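Local coordinates for protein alanine racemase (Corynebacterium glutamicum, PDB 2DY3) that belongs to the alanine racemase family of pyridoxal-5'-phosphate enzymes, pairing an N-terminal TIM-barrel domain with a beta-rich C-terminal domain, at residues G139-L144 with L181-K186. Sequence-based numbering, arbitrary orientation.
Sequences GVFSAL and LALARK
Phe141 of helix 134-146 lays its ring against Ala184 of helix 169-186, and this one aromatic side chain carries the whole share of residues 139-144. The methyl CB of Ala184 sits over one face of the ring, 3.7 Å from its centroid and 15° off the normal, a CH-pi contact displaced slightly toward the rim. Because the partner is so small, the ring also reaches the backbone: Phe141 CD2 comes within 3.4 Å of Ala184 CA, and CE2 lies 3.5 Å from Ala184 N. Having CG anti to the carbonyl carbon (chi1 -59°) directs the ring across to the second helix; the two backbones are close here, with Phe141 CA 5.7 Å from Ala184 CA. Leu183 meets the rim instead, its CB in the ring plane 3.9 Å from Phe141 CE2. Met155 of strand 150-156 touches both Phe141 and Ala184, so the tight part of the contact is buried against the sheet. Packing thins toward Leu183, which is partly exposed and also touches Trp137 and Glu138, about one turn before Phe141 on helix 134-146. Apart from the backbone of 183-184 against the ring, only hydrocarbon groups meet. The helices that precede and follow strand 150-156 in the chain, packed side by side on the outside of the parallel strands, are characteristic of the TIM-barrel fold of the alanine racemase N-terminal domain.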
loop_
_atom_site.group_PDB
_atom_site.type_symbol
_atom_site.label_atom_id
_atom_site.label_comp_id
_atom_site.label_asym_id
_atom_site.label_seq_id
_atom_site.Cartn_x
_atom_site.Cartn_y
_atom_site.Cartn_z
ATOM N N GLY B 139 26.805 -27.806 -12.627
ATOM C CA GLY B 139 27.264 -26.794 -13.558
ATOM C C GLY B 139 27.580 -25.455 -12.920
ATOM O O GLY B 139 28.637 -24.876 -13.181
ATOM N N VAL B 140 26.666 -24.967 -12.086
ATOM C CA VAL B 140 26.840 -23.688 -11.413
ATOM C C VAL B 140 28.051 -23.638 -10.478
ATOM O O VAL B 140 28.808 -22.666 -10.498
ATOM C CB VAL B 140 25.574 -23.306 -10.604
ATOM C CG1 VAL B 140 25.869 -22.099 -9.721
ATOM C CG2 VAL B 140 24.416 -22.996 -11.557
ATOM N N PHE B 141 28.238 -24.663 -9.652
ATOM C CA PHE B 141 29.382 -24.654 -8.743
ATOM C C PHE B 141 30.670 -24.695 -9.563
ATOM O O PHE B 141 31.637 -23.998 -9.260
ATOM C CB PHE B 141 29.349 -25.855 -7.779
ATOM C CG PHE B 141 28.115 -25.915 -6.906
ATOM C CD1 PHE B 141 27.332 -24.790 -6.693
ATOM C CD2 PHE B 141 27.757 -27.101 -6.277
ATOM C CE1 PHE B 141 26.215 -24.849 -5.868
ATOM C CE2 PHE B 141 26.642 -27.168 -5.449
ATOM C CZ PHE B 141 25.871 -26.040 -5.246
ATOM N N SER B 142 30.675 -25.505 -10.613
ATOM C CA SER B 142 31.852 -25.624 -11.464
ATOM C C SER B 142 32.188 -24.294 -12.125
ATOM O O SER B 142 33.348 -23.887 -12.175
ATOM C CB SER B 142 31.620 -26.685 -12.539
ATOM O OG SER B 142 32.736 -26.770 -13.403
ATOM N N ALA B 143 31.164 -23.616 -12.628
ATOM C CA ALA B 143 31.347 -22.335 -13.290
ATOM C C ALA B 143 31.869 -21.259 -12.341
ATOM O O ALA B 143 32.822 -20.551 -12.665
ATOM C CB ALA B 143 30.034 -21.884 -13.923
ATOM N N LEU B 144 31.242 -21.131 -11.176
ATOM C CA LEU B 144 31.662 -20.124 -10.208
ATOM C C LEU B 144 33.070 -20.389 -9.649
ATOM O O LEU B 144 33.822 -19.456 -9.373
ATOM C CB LEU B 144 30.635 -20.026 -9.078
ATOM C CG LEU B 144 29.234 -19.579 -9.534
ATOM C CD1 LEU B 144 28.234 -19.726 -8.391
ATOM C CD2 LEU B 144 29.287 -18.131 -10.029
ATOM N N LEU B 181 25.685 -28.193 -0.393
ATOM C CA LEU B 181 26.878 -27.631 0.235
ATOM C C LEU B 181 28.087 -28.557 0.101
ATOM O O LEU B 181 29.209 -28.101 -0.143
ATOM C CB LEU B 181 26.595 -27.335 1.713
ATOM C CG LEU B 181 27.700 -26.640 2.519
ATOM C CD1 LEU B 181 28.113 -25.345 1.845
ATOM C CD2 LEU B 181 27.200 -26.365 3.929
ATOM N N ALA B 182 27.859 -29.859 0.249
ATOM C CA ALA B 182 28.943 -30.824 0.132
ATOM C C ALA B 182 29.452 -30.863 -1.307
ATOM O O ALA B 182 30.661 -30.951 -1.550
ATOM C CB ALA B 182 28.465 -32.212 0.560
ATOM N N LEU B 183 28.526 -30.787 -2.258
ATOM C CA LEU B 183 28.867 -30.812 -3.676
ATOM C C LEU B 183 29.656 -29.549 -4.033
ATOM O O LEU B 183 30.593 -29.591 -4.831
ATOM C CB LEU B 183 27.590 -30.873 -4.511
ATOM C CG LEU B 183 27.599 -31.579 -5.869
ATOM C CD1 LEU B 183 26.406 -31.088 -6.681
ATOM C CD2 LEU B 183 28.883 -31.302 -6.616
ATOM N N ALA B 184 29.267 -28.426 -3.435
ATOM C CA ALA B 184 29.929 -27.150 -3.692
ATOM C C ALA B 184 31.372 -27.157 -3.196
ATOM O O ALA B 184 32.281 -26.715 -3.904
ATOM C CB ALA B 184 29.153 -26.015 -3.026
ATOM N N ARG B 185 31.579 -27.652 -1.978
ATOM C CA ARG B 185 32.920 -27.714 -1.408
ATOM C C ARG B 185 33.764 -28.744 -2.147
ATOM O O ARG B 185 34.979 -28.597 -2.271
ATOM C CB ARG B 185 32.840 -28.036 0.091
ATOM C CG ARG B 185 32.379 -26.837 0.903
ATOM C CD ARG B 185 31.899 -27.176 2.306
ATOM N NE ARG B 185 31.640 -25.946 3.049
ATOM C CZ ARG B 185 31.036 -25.885 4.229
ATOM N NH1 ARG B 185 30.610 -26.996 4.825
ATOM N NH2 ARG B 185 30.872 -24.710 4.821
ATOM N N LYS B 186 33.115 -29.782 -2.652
ATOM C CA LYS B 186 33.821 -30.806 -3.401
ATOM C C LYS B 186 34.356 -30.149 -4.671
ATOM O O LYS B 186 35.343 -30.601 -5.248
ATOM C CB LYS B 186 32.864 -31.945 -3.756
ATOM C CG LYS B 186 33.535 -33.278 -3.993
ATOM C CD LYS B 186 32.501 -34.397 -4.036
ATOM C CE LYS B 186 33.160 -35.770 -3.992
ATOM N NZ LYS B 186 33.983 -35.961 -2.755
#